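Local atomic coordinates of fusion DH (Streptomyces sp. MJ635-86F5, PDB entry 6K97), a protein that probably catalyses dehydration of carrier-bound beta-hydroxyacyl intermediates in cremimycin biosynthesis, as an engineered fusion of the pieces of a split polyketide synthase dehydratase. Residues H65-T70 with E271-P276; T76-L81 with L97-P102; L81-A86 with D92-L97; F211-T216 with A261-L266; V234-G237 with S241-K244. All blocks are in the same frame, centred on the assembly; numbering follows the deposited sequence.

Interaction 1: H65-T70 with E271-P276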
# COMPACT_ATOMS: atom_id res chain seq x y z
N HIS A 65 22.05 -10.32 -15.71
CA HIS A 65 21.31 -11.58 -15.52
C HIS A 65 20.38 -11.85 -16.70
O HIS A 65 19.19 -11.58 -16.65
CB HIS A 65 20.55 -11.62 -14.19
CG HIS A 65 19.93 -12.95 -13.92
ND1 HIS A 65 18.61 -13.22 -14.21
CD2 HIS A 65 20.46 -14.11 -13.46
CE1 HIS A 65 18.35 -14.48 -13.91
NE2 HIS A 65 19.46 -15.05 -13.46
N THR A 66 20.98 -12.42 -17.75
CA THR A 66 20.30 -12.68 -19.01
C THR A 66 20.35 -14.17 -19.27
O THR A 66 21.40 -14.80 -19.13
CB THR A 66 20.94 -11.81 -20.11
OG1 THR A 66 20.76 -10.41 -19.74
CG2 THR A 66 20.26 -11.99 -21.47
N ILE A 67 19.19 -14.74 -19.59
CA ILE A 67 18.98 -16.16 -19.82
C ILE A 67 18.40 -16.35 -21.25
O ILE A 67 17.32 -15.86 -21.57
CB ILE A 67 17.97 -16.72 -18.81
CG1 ILE A 67 18.40 -16.42 -17.38
CG2 ILE A 67 17.82 -18.21 -18.95
CD1 ILE A 67 19.67 -17.09 -16.92
N ALA A 68 19.17 -17.00 -22.11
CA ALA A 68 18.77 -17.21 -23.53
C ALA A 68 18.28 -15.95 -24.23
O ALA A 68 17.28 -15.98 -24.86
CB ALA A 68 17.69 -18.27 -23.60
N GLY A 69 19.00 -14.85 -24.10
CA GLY A 69 18.64 -13.58 -24.73
C GLY A 69 17.66 -12.70 -23.97
O GLY A 69 17.50 -11.54 -24.32
N THR A 70 16.97 -13.24 -22.95
CA THR A 70 15.99 -12.45 -22.22
C THR A 70 16.47 -12.08 -20.81
O THR A 70 16.79 -12.95 -20.02
CB THR A 70 14.67 -13.21 -22.10
OG1 THR A 70 14.25 -13.58 -23.39
CG2 THR A 70 13.58 -12.34 -21.45
N GLU A 271 19.49 -31.58 -21.28
CA GLU A 271 19.26 -30.81 -22.48
C GLU A 271 18.64 -29.50 -21.96
O GLU A 271 17.89 -29.52 -20.97
CB GLU A 271 18.33 -31.61 -23.42
CG GLU A 271 18.42 -31.27 -24.90
CD GLU A 271 19.76 -31.62 -25.52
OE1 GLU A 271 20.05 -32.82 -25.75
OE2 GLU A 271 20.50 -30.67 -25.83
N GLY A 272 18.98 -28.37 -22.56
CA GLY A 272 18.38 -27.08 -22.13
C GLY A 272 18.57 -26.54 -20.70
O GLY A 272 19.55 -26.80 -20.04
N LEU A 273 17.63 -25.72 -20.26
CA LEU A 273 17.87 -24.81 -19.18
C LEU A 273 17.10 -25.23 -18.02
O LEU A 273 16.01 -25.77 -18.14
CB LEU A 273 17.40 -23.41 -19.51
CG LEU A 273 18.08 -22.75 -20.69
CD1 LEU A 273 17.18 -21.69 -21.28
CD2 LEU A 273 19.42 -22.18 -20.27
N PHE A 274 17.67 -24.89 -16.88
CA PHE A 274 17.19 -25.26 -15.56
C PHE A 274 17.33 -24.05 -14.72
O PHE A 274 18.41 -23.49 -14.65
CB PHE A 274 18.02 -26.40 -14.99
CG PHE A 274 17.58 -27.77 -15.46
CD1 PHE A 274 18.10 -28.34 -16.62
CD2 PHE A 274 16.64 -28.51 -14.72
CE1 PHE A 274 17.71 -29.61 -17.04
CE2 PHE A 274 16.24 -29.78 -15.14
CZ PHE A 274 16.77 -30.33 -16.31
N LEU A 275 16.23 -23.60 -14.14
CA LEU A 275 16.19 -22.44 -13.25
C LEU A 275 15.55 -22.79 -11.91
O LEU A 275 14.76 -23.74 -11.83
CB LEU A 275 15.34 -21.34 -13.88
CG LEU A 275 15.82 -20.70 -15.17
CD1 LEU A 275 14.81 -19.67 -15.67
CD2 LEU A 275 17.21 -20.09 -14.99
N PRO A 276 15.83 -21.98 -10.87
CA PRO A 276 15.15 -22.15 -9.61
C PRO A 276 13.70 -21.88 -9.76
O PRO A 276 13.34 -20.97 -10.48
CB PRO A 276 15.80 -21.09 -8.70
CG PRO A 276 17.18 -20.92 -9.26
CD PRO A 276 16.97 -21.04 -10.77
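Ile67 and Ala68 meet Leu273 and Leu275 through methyl groups, and the one ring that all of these but Ala68 touch, that of Phe211, belongs to the adjacent strand 211-213 and not to either segment. Across the contact itself the chemistry is aliphatic. Ile67 divides its work between two branches: CG2 lies 4.2 Å from CD1 of Leu273, while the longer arm brings CD1 to within 4.3 Å of CD2 of Leu275. With CG anti to its carbonyl carbon (chi1 -62°), Leu273 presents that same CD1 to CB of Ala68 as well, again at 4.2 Å. The apolar edge is presented by a type I' turn from Ile67 to Thr70, closed by paired backbone bonds, Ile67 N to Thr70 O and Thr70 N to Ile67 O, both 3.0 Å. Residues 65-70 also begin the HxxxGxxxxP signature of this dehydratase family, which runs from His65 to Pro74. The segments come from different parts of the engineered fusion. Strand 65-67 is flanked by strand 211-213, Ile67 also touches Leu332 of helix 329-334, and strand 273-284 pairs with strand 315-327 through Leu273 with Val327 and Leu275 with Arg325.

Interaction 2: T76-L81 with L97-P102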
# COMPACT_ATOMS: atom_id res chain seq x y z
N THR A 76 16.94 -15.13 -6.94
CA THR A 76 17.47 -14.67 -5.71
C THR A 76 17.04 -13.23 -5.42
O THR A 76 16.98 -12.86 -4.27
CB THR A 76 19.00 -14.77 -5.63
OG1 THR A 76 19.58 -13.97 -6.66
CG2 THR A 76 19.44 -16.20 -5.68
N ALA A 77 16.69 -12.44 -6.42
CA ALA A 77 16.11 -11.12 -6.15
C ALA A 77 14.73 -11.20 -5.57
O ALA A 77 14.38 -10.41 -4.66
CB ALA A 77 16.08 -10.25 -7.38
N PHE A 78 13.93 -12.15 -6.03
CA PHE A 78 12.62 -12.33 -5.37
C PHE A 78 12.80 -12.82 -3.92
O PHE A 78 12.10 -12.42 -3.00
CB PHE A 78 11.78 -13.33 -6.15
CG PHE A 78 11.30 -12.81 -7.48
CD1 PHE A 78 10.48 -11.70 -7.55
CD2 PHE A 78 11.66 -13.44 -8.66
CE1 PHE A 78 10.06 -11.21 -8.77
CE2 PHE A 78 11.20 -12.97 -9.89
CZ PHE A 78 10.40 -11.88 -9.94
N VAL A 79 13.80 -13.66 -3.70
CA VAL A 79 14.20 -14.03 -2.34
C VAL A 79 14.57 -12.81 -1.50
O VAL A 79 14.11 -12.68 -0.34
CB VAL A 79 15.36 -14.98 -2.36
CG1 VAL A 79 15.86 -15.26 -0.97
CG2 VAL A 79 14.92 -16.30 -2.98
N GLU A 80 15.37 -11.90 -2.08
CA GLU A 80 15.76 -10.73 -1.35
C GLU A 80 14.50 -9.90 -0.93
O GLU A 80 14.40 -9.43 0.21
CB GLU A 80 16.70 -9.88 -2.15
CG GLU A 80 17.02 -8.50 -1.53
CD GLU A 80 17.77 -8.56 -0.20
OE1 GLU A 80 18.30 -9.67 0.19
OE2 GLU A 80 17.89 -7.48 0.44
N LEU A 81 13.55 -9.76 -1.86
CA LEU A 81 12.38 -8.98 -1.58
C LEU A 81 11.63 -9.59 -0.40
O LEU A 81 11.25 -8.87 0.50
CB LEU A 81 11.47 -8.93 -2.79
CG LEU A 81 12.04 -8.07 -3.92
CD1 LEU A 81 11.27 -8.27 -5.19
CD2 LEU A 81 12.11 -6.60 -3.55
N LEU A 97 8.81 -20.61 -0.88
CA LEU A 97 8.64 -19.64 -1.95
C LEU A 97 8.69 -20.32 -3.28
O LEU A 97 9.64 -21.07 -3.55
CB LEU A 97 9.74 -18.57 -1.93
CG LEU A 97 9.48 -17.34 -2.86
CD1 LEU A 97 8.38 -16.42 -2.30
CD2 LEU A 97 10.77 -16.54 -3.09
N VAL A 98 7.72 -19.99 -4.14
CA VAL A 98 7.63 -20.56 -5.47
C VAL A 98 7.52 -19.45 -6.50
O VAL A 98 6.71 -18.53 -6.37
CB VAL A 98 6.36 -21.42 -5.56
CG1 VAL A 98 6.23 -22.05 -6.92
CG2 VAL A 98 6.35 -22.50 -4.48
N LEU A 99 8.33 -19.55 -7.56
CA LEU A 99 8.37 -18.59 -8.66
C LEU A 99 7.50 -19.05 -9.83
O LEU A 99 7.45 -20.21 -10.13
CB LEU A 99 9.80 -18.50 -9.13
CG LEU A 99 10.81 -18.35 -8.00
CD1 LEU A 99 12.21 -18.27 -8.58
CD2 LEU A 99 10.52 -17.14 -7.15
N HIS A 100 6.80 -18.13 -10.45
CA HIS A 100 5.86 -18.42 -11.51
C HIS A 100 6.32 -17.65 -12.76
O HIS A 100 7.44 -17.82 -13.19
CB HIS A 100 4.46 -17.93 -11.08
CG HIS A 100 3.99 -18.51 -9.78
ND1 HIS A 100 3.66 -19.84 -9.63
CD2 HIS A 100 3.80 -17.94 -8.57
CE1 HIS A 100 3.31 -20.07 -8.38
NE2 HIS A 100 3.40 -18.94 -7.72
N THR A 101 5.52 -16.71 -13.27
CA THR A 101 5.89 -15.96 -14.46
C THR A 101 7.11 -15.04 -14.22
O THR A 101 7.20 -14.37 -13.21
CB THR A 101 4.66 -15.14 -14.94
OG1 THR A 101 3.53 -16.03 -15.06
CG2 THR A 101 4.90 -14.48 -16.33
N PRO A 102 8.05 -15.02 -15.15
CA PRO A 102 9.16 -14.14 -14.89
C PRO A 102 8.80 -12.69 -15.07
O PRO A 102 7.74 -12.38 -15.61
CB PRO A 102 10.23 -14.57 -15.93
CG PRO A 102 9.57 -15.50 -16.86
CD PRO A 102 8.36 -16.03 -16.16
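Phe78 and Val79 on the helix face Leu97 and Leu99 on the strand, and the two leucines reach across by different torsions. Leu97 turns its CG opposite the backbone N (chi1 -169°), and its second torsion then sends CD2 straight on from CA, toward the helix. Leu99 instead swings CG to the side away from its carbonyl carbon (chi1 -46°); its CB leaves the strand alongside the helix, and only its end, CD2, comes closer. This methyl lies 4.1 Å from CB of Phe78 and 4.2 Å from CD2 of that ring, approaching obliquely. CD2 of Leu97 serves two neighbours, lying 4.2 Å from CG2 of Val79 and 4.3 Å from the backbone C of Phe78. One methyl thus packs against the helix backbone and Val79, while the other leans on the root of the aromatic side chain. The axes of helix 76-81 and strand 97-99 pass 9.8 Å apart at 139°, a spacing that leaves room for one layer of interlocked side chains. Ile130 touches Phe78, and Ala144 touches both leucines, so strands 126-134 and 141-149 add to the same apolar layer. All of this lies in the N-terminal part of the fusion, and a long helix laid against a curved antiparallel sheet is the defining arrangement of the hot dog fold, which this protein contains twice.

Interaction 3: L81-A86 with D92-L97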
# COMPACT_ATOMS: atom_id res chain seq x y z
N LEU A 81 13.55 -9.76 -1.86
CA LEU A 81 12.38 -8.98 -1.58
C LEU A 81 11.63 -9.59 -0.40
O LEU A 81 11.25 -8.87 0.50
CB LEU A 81 11.47 -8.93 -2.79
CG LEU A 81 12.04 -8.07 -3.92
CD1 LEU A 81 11.27 -8.27 -5.19
CD2 LEU A 81 12.11 -6.60 -3.55
N ALA A 82 11.49 -10.92 -0.38
CA ALA A 82 10.84 -11.60 0.71
C ALA A 82 11.61 -11.46 2.05
O ALA A 82 11.01 -11.30 3.09
CB ALA A 82 10.66 -13.07 0.38
N LEU A 83 12.94 -11.50 1.99
CA LEU A 83 13.75 -11.26 3.17
C LEU A 83 13.44 -9.88 3.75
O LEU A 83 13.25 -9.77 4.96
CB LEU A 83 15.25 -11.41 2.87
CG LEU A 83 15.64 -12.88 2.59
CD1 LEU A 83 17.05 -12.97 2.02
CD2 LEU A 83 15.51 -13.76 3.83
N HIS A 84 13.30 -8.85 2.91
CA HIS A 84 12.97 -7.54 3.43
C HIS A 84 11.59 -7.56 4.11
O HIS A 84 11.41 -7.09 5.26
CB HIS A 84 13.04 -6.46 2.38
CG HIS A 84 13.06 -5.09 2.96
ND1 HIS A 84 14.16 -4.59 3.64
CD2 HIS A 84 12.10 -4.13 3.04
CE1 HIS A 84 13.88 -3.37 4.08
NE2 HIS A 84 12.64 -3.08 3.75
N ALA A 85 10.62 -8.16 3.45
CA ALA A 85 9.32 -8.27 4.09
C ALA A 85 9.42 -9.02 5.41
O ALA A 85 8.81 -8.64 6.40
CB ALA A 85 8.36 -8.95 3.15
N ALA A 86 10.18 -10.12 5.41
CA ALA A 86 10.31 -10.94 6.61
C ALA A 86 10.85 -10.11 7.78
O ALA A 86 10.31 -10.11 8.88
CB ALA A 86 11.19 -12.13 6.34
N ASP A 92 11.27 -15.03 11.12
CA ASP A 92 12.67 -15.56 11.08
C ASP A 92 13.05 -16.25 9.79
O ASP A 92 14.21 -16.51 9.53
CB ASP A 92 12.86 -16.59 12.21
CG ASP A 92 12.80 -15.95 13.62
OD1 ASP A 92 13.13 -14.74 13.76
OD2 ASP A 92 12.45 -16.70 14.56
N GLU A 93 12.08 -16.53 8.94
CA GLU A 93 12.29 -17.51 7.89
C GLU A 93 11.36 -17.25 6.72
O GLU A 93 10.19 -16.82 6.92
CB GLU A 93 11.95 -18.85 8.51
CG GLU A 93 12.14 -20.01 7.60
CD GLU A 93 11.82 -21.33 8.26
OE1 GLU A 93 10.58 -21.70 8.33
OE2 GLU A 93 12.82 -21.96 8.69
N ILE A 94 11.86 -17.46 5.50
CA ILE A 94 10.97 -17.69 4.38
C ILE A 94 10.77 -19.19 4.45
O ILE A 94 11.69 -19.95 4.37
CB ILE A 94 11.58 -17.33 3.04
CG1 ILE A 94 12.00 -15.87 3.03
CG2 ILE A 94 10.61 -17.60 1.90
CD1 ILE A 94 12.90 -15.56 1.85
N THR A 95 9.54 -19.59 4.66
CA THR A 95 9.22 -20.97 4.91
C THR A 95 9.18 -21.65 3.60
O THR A 95 9.70 -22.72 3.45
CB THR A 95 7.87 -21.10 5.66
OG1 THR A 95 8.11 -20.75 7.03
CG2 THR A 95 7.36 -22.50 5.65
N GLU A 96 8.57 -21.00 2.62
CA GLU A 96 8.50 -21.61 1.30
C GLU A 96 8.20 -20.51 0.29
O GLU A 96 7.50 -19.55 0.61
CB GLU A 96 7.49 -22.81 1.37
CG GLU A 96 6.64 -22.94 0.15
CD GLU A 96 5.41 -22.10 0.23
OE1 GLU A 96 5.03 -21.53 1.30
OE2 GLU A 96 4.81 -22.03 -0.85
N LEU A 97 8.81 -20.61 -0.88
CA LEU A 97 8.64 -19.64 -1.95
C LEU A 97 8.69 -20.32 -3.28
O LEU A 97 9.64 -21.07 -3.55
CB LEU A 97 9.74 -18.57 -1.93
CG LEU A 97 9.48 -17.34 -2.86
CD1 LEU A 97 8.38 -16.42 -2.30
CD2 LEU A 97 10.77 -16.54 -3.09
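In the hot dog half at the N-terminal part of the fusion, the helix 75-88 rests on strand 93-99 through Ala82, Leu83 and Ile94. The isoleucine is the inserted group. Its CD1 lies 3.7 Å from CB of Ala82 and also 3.7 Å from CD2 of Leu83, so one methyl wedges between two successive helix residues. CG1 follows behind, 4.1 Å from CB of Ala82. The arm is extended, CD1 continuing away from CA (chi2 166°), and the Leu83 side chain meets it at about a right angle. With an alanine here, CG1 and CD1 would be gone, and Ala82 and Leu83 would probably lose their partner, opening a gap between helix and strand. Strand 93-99 runs between strands 141-149 and 273-284, and Ile94 also touches Val282 of the latter, which belongs to the other part of the fusion. Next to it the strand is irregular: a classic beta bulge sets Thr95 and Glu96 together opposite the single residue Ser147 of strand 141-149. On the side of the strand turned from the helix, Thr95 OG1 donates to the anti lone pair of Glu93 OE1 at 2.9 Å, while Glu93 OE2 forms a salt bridge with Arg283 NH1.

Interaction 4: F211-T216 with A261-L266; sequences FQYGET and AALGPL. With SO4 (sulfate ion), chain C.
Leu263 reaches from helix 252-266 toward Phe211 and Tyr213, and its side chain can be followed outward. CB points at the other segment, and CG stands anti to the carbonyl carbon (chi1 -65°). Neither atom closes on segment 211-216, but they aim CD1, which continues away from CA (chi2 172°), into the notch between the two aromatic residues. There CD1 lies over one face of the Phe211 ring, 4.2 Å from CE1 and displaced toward the rim. The same methyl comes 4.0 Å from OH of Tyr213, a van der Waals approach in which the two side chains arrive from opposite directions. The aromatic pair is set by a tight backbone: an inverse gamma turn centred on Gln212 links the two aromatic residues, closed by a weak bond of 3.1 Å from Tyr213 N to Phe211 O. In the fold, this joins the helix of the C-terminal hot dog half to the short strand 211-213 within the same part of the fusion. Leu206 of helix 199-208 touches both Phe211 and Leu263, and the Tyr213 ring also meets that of His260. Beyond the strand, a sulfate ion, probably from the crystallisation liquor, takes a bond from Glu215 N to its O1 at 3.0 Å, somewhat bent at 138°. The same ion is bonded to Arg218 NH1, and Gly214 CA packs 3.4 Å from O1.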
# COMPACT_ATOMS: atom_id res chain seq x y z
N PHE A 211 23.00 -19.43 -20.18
CA PHE A 211 23.18 -18.67 -18.97
C PHE A 211 24.19 -17.55 -19.25
O PHE A 211 25.38 -17.71 -19.05
CB PHE A 211 23.69 -19.57 -17.83
CG PHE A 211 22.75 -20.69 -17.48
CD1 PHE A 211 21.74 -20.50 -16.54
CD2 PHE A 211 22.87 -21.93 -18.06
CE1 PHE A 211 20.85 -21.53 -16.22
CE2 PHE A 211 21.99 -22.95 -17.74
CZ PHE A 211 20.97 -22.75 -16.82
N GLN A 212 23.69 -16.42 -19.73
CA GLN A 212 24.57 -15.37 -20.18
C GLN A 212 24.84 -14.36 -19.08
O GLN A 212 24.37 -13.24 -19.11
CB GLN A 212 23.96 -14.70 -21.39
CG GLN A 212 23.84 -15.68 -22.55
CD GLN A 212 22.63 -15.52 -23.45
OE1 GLN A 212 21.63 -14.87 -23.12
NE2 GLN A 212 22.69 -16.17 -24.59
N TYR A 213 25.63 -14.77 -18.10
CA TYR A 213 25.89 -13.96 -16.94
C TYR A 213 26.94 -12.88 -17.26
O TYR A 213 28.07 -13.20 -17.58
CB TYR A 213 26.40 -14.83 -15.80
CG TYR A 213 25.37 -15.87 -15.30
CD1 TYR A 213 24.11 -15.47 -14.83
CD2 TYR A 213 25.71 -17.22 -15.20
CE1 TYR A 213 23.20 -16.40 -14.34
CE2 TYR A 213 24.84 -18.13 -14.69
CZ TYR A 213 23.57 -17.72 -14.28
OH TYR A 213 22.68 -18.63 -13.81
N GLY A 214 26.54 -11.60 -17.14
CA GLY A 214 27.51 -10.52 -17.20
C GLY A 214 28.30 -10.42 -15.89
O GLY A 214 28.17 -11.24 -14.99
N GLU A 215 29.12 -9.38 -15.81
CA GLU A 215 30.16 -9.29 -14.83
C GLU A 215 29.63 -9.34 -13.40
O GLU A 215 30.20 -10.02 -12.53
CB GLU A 215 31.04 -8.07 -15.09
CG GLU A 215 32.38 -8.24 -14.40
CD GLU A 215 33.35 -7.09 -14.64
OE1 GLU A 215 33.08 -6.25 -15.56
OE2 GLU A 215 34.35 -7.06 -13.89
N THR A 216 28.52 -8.66 -13.15
CA THR A 216 27.99 -8.65 -11.79
C THR A 216 27.56 -10.00 -11.27
O THR A 216 27.55 -10.23 -10.04
CB THR A 216 26.76 -7.75 -11.65
OG1 THR A 216 27.04 -6.44 -12.15
CG2 THR A 216 26.40 -7.64 -10.16
N ALA A 261 27.67 -22.85 -8.96
CA ALA A 261 28.38 -24.09 -8.72
C ALA A 261 27.46 -25.29 -8.81
O ALA A 261 27.83 -26.31 -9.40
CB ALA A 261 29.06 -24.06 -7.36
N ALA A 262 26.29 -25.20 -8.25
CA ALA A 262 25.40 -26.36 -8.24
C ALA A 262 24.97 -26.73 -9.66
O ALA A 262 24.71 -27.89 -9.93
CB ALA A 262 24.18 -26.14 -7.35
N LEU A 263 24.92 -25.74 -10.54
CA LEU A 263 24.54 -25.98 -11.94
C LEU A 263 25.51 -26.91 -12.65
O LEU A 263 25.12 -27.49 -13.61
CB LEU A 263 24.46 -24.69 -12.75
CG LEU A 263 23.39 -23.70 -12.33
CD1 LEU A 263 23.60 -22.41 -13.12
CD2 LEU A 263 22.00 -24.28 -12.55
N GLY A 264 26.73 -27.06 -12.17
CA GLY A 264 27.70 -27.95 -12.83
C GLY A 264 27.15 -29.37 -12.89
O GLY A 264 26.82 -29.87 -13.97
N PRO A 265 27.04 -30.03 -11.74
CA PRO A 265 26.58 -31.41 -11.76
C PRO A 265 25.13 -31.52 -12.19
O PRO A 265 24.79 -32.45 -12.93
CB PRO A 265 26.75 -31.90 -10.31
CG PRO A 265 27.03 -30.67 -9.49
CD PRO A 265 27.61 -29.64 -10.44
N LEU A 266 24.30 -30.56 -11.81
CA LEU A 266 22.87 -30.60 -12.14
C LEU A 266 22.54 -30.49 -13.64
O LEU A 266 21.46 -30.89 -14.01
CB LEU A 266 22.08 -29.52 -11.36
CG LEU A 266 21.88 -29.75 -9.84
CD1 LEU A 266 20.91 -28.73 -9.27
CD2 LEU A 266 21.46 -31.17 -9.42
S SO4 C . 30.55 -8.77 -19.45
O1 SO4 C . 29.62 -8.14 -18.46
O2 SO4 C . 30.14 -10.17 -19.72
O3 SO4 C . 30.47 -8.03 -20.74
O4 SO4 C . 31.97 -8.77 -18.97

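Interaction 5: V234-G237 with S241-K244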
# COMPACT_ATOMS: atom_id res chain seq x y z
N VAL A 234 32.23 -17.23 -3.07
CA VAL A 234 31.52 -16.29 -3.92
C VAL A 234 31.71 -14.88 -3.38
O VAL A 234 31.94 -14.67 -2.20
CB VAL A 234 30.01 -16.64 -4.05
CG1 VAL A 234 29.85 -18.06 -4.52
CG2 VAL A 234 29.27 -16.49 -2.74
N GLU A 235 31.64 -13.93 -4.29
CA GLU A 235 31.81 -12.52 -4.01
C GLU A 235 30.92 -11.77 -5.02
O GLU A 235 30.40 -12.39 -5.92
CB GLU A 235 33.26 -12.10 -4.11
CG GLU A 235 33.59 -11.04 -3.06
CD GLU A 235 35.08 -10.76 -2.92
OE1 GLU A 235 35.87 -11.27 -3.78
OE2 GLU A 235 35.44 -10.03 -1.96
N VAL A 236 30.65 -10.49 -4.81
CA VAL A 236 29.84 -9.75 -5.78
C VAL A 236 30.75 -9.32 -6.93
O VAL A 236 31.75 -8.59 -6.72
CB VAL A 236 29.18 -8.49 -5.14
CG1 VAL A 236 28.29 -7.79 -6.16
CG2 VAL A 236 28.37 -8.89 -3.94
N GLY A 237 30.42 -9.76 -8.14
CA GLY A 237 31.19 -9.41 -9.34
C GLY A 237 31.04 -7.94 -9.70
O GLY A 237 30.00 -7.34 -9.44
N SER A 241 29.67 -1.55 -9.91
CA SER A 241 28.53 -1.51 -10.82
C SER A 241 27.18 -1.99 -10.25
O SER A 241 26.20 -2.04 -11.00
CB SER A 241 28.88 -2.28 -12.11
OG SER A 241 29.73 -1.51 -12.94
N SER A 242 27.11 -2.34 -8.96
CA SER A 242 25.78 -2.53 -8.28
C SER A 242 25.68 -1.65 -7.04
O SER A 242 26.66 -1.00 -6.70
CB SER A 242 25.48 -4.03 -7.96
OG SER A 242 26.64 -4.85 -7.87
N PRO A 243 24.50 -1.60 -6.38
CA PRO A 243 24.50 -1.17 -5.02
C PRO A 243 25.34 -2.15 -4.26
O PRO A 243 25.45 -3.32 -4.63
CB PRO A 243 23.01 -1.28 -4.60
CG PRO A 243 22.26 -1.32 -5.87
CD PRO A 243 23.18 -2.13 -6.73
N LYS A 244 25.97 -1.67 -3.20
CA LYS A 244 26.85 -2.51 -2.41
C LYS A 244 26.12 -3.63 -1.67
O LYS A 244 24.97 -3.47 -1.23
CB LYS A 244 27.60 -1.63 -1.45
CG LYS A 244 28.33 -0.48 -2.09
CD LYS A 244 29.25 -1.04 -3.16
CE LYS A 244 30.43 -0.12 -3.41
NZ LYS A 244 31.32 -0.72 -4.44
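The backbones of 234-237 and 241-244 run past each other without pairing: the nearest CA atoms, Val236 to Lys244 and Gly237 to Ser241, are each 8.5 Å apart, wider than a strand pair would allow. Side chains bridge the distance instead. Val236 directs its CB at the other segment, and CG1, which stands opposite the backbone N (chi1 -177°), extends to 3.8 Å from OG of Ser242. This is a methyl resting against a hydroxyl oxygen, a packing contact and not a bond. Ser242 likewise points its CB across the gap. Its hydroxyl oxygen finds its polar partner outside the two segments, in a weak hydrogen bond with His251 NE2, and Pro243 O has a weak bond to the same nitrogen. The other approach, from Gly237 O to OG of Ser242, is 4.5 Å, too long to count as more than neighbourhood. Val236 also touches His251, so the valine and the serine meet around the same histidine. Ser242 also touches Trp61 and Thr216; Trp61 belongs to the N-terminal part of the fusion, whereas the contact itself lies in the C-terminal part. Only 65 Å² is buried. The arrangement is that of a loose chain reversal: strand 229-235 ends, and the connection doubles back on itself before entering helix 252-266 of the C-terminal hot dog half.

In the fold
Interactions 2 and 3 hold the same pair, helix 75-88 and strand 93-99, at successive levels, both buried, interaction 2 with one aromatic ring, interaction 3 wholly aliphatic. Interaction 4, in the other part, sets the end of helix 252-266 against the short strand 211-213; it is buried too, with a sulfate bound farther along segment 211-216. Interaction 1, partly buried, joins the two parts and touches interaction 4, where Thr66 O and Gly69 N face Gln212 with probable hydrogen bonds; it also touches interaction 2, Leu99 CD1 resting on Pro276 O at 3.5 Å. Interaction 5, the smallest of the five and in a loop, sets a methyl against a hydroxyl and meets interaction 4 through Thr216 CG2.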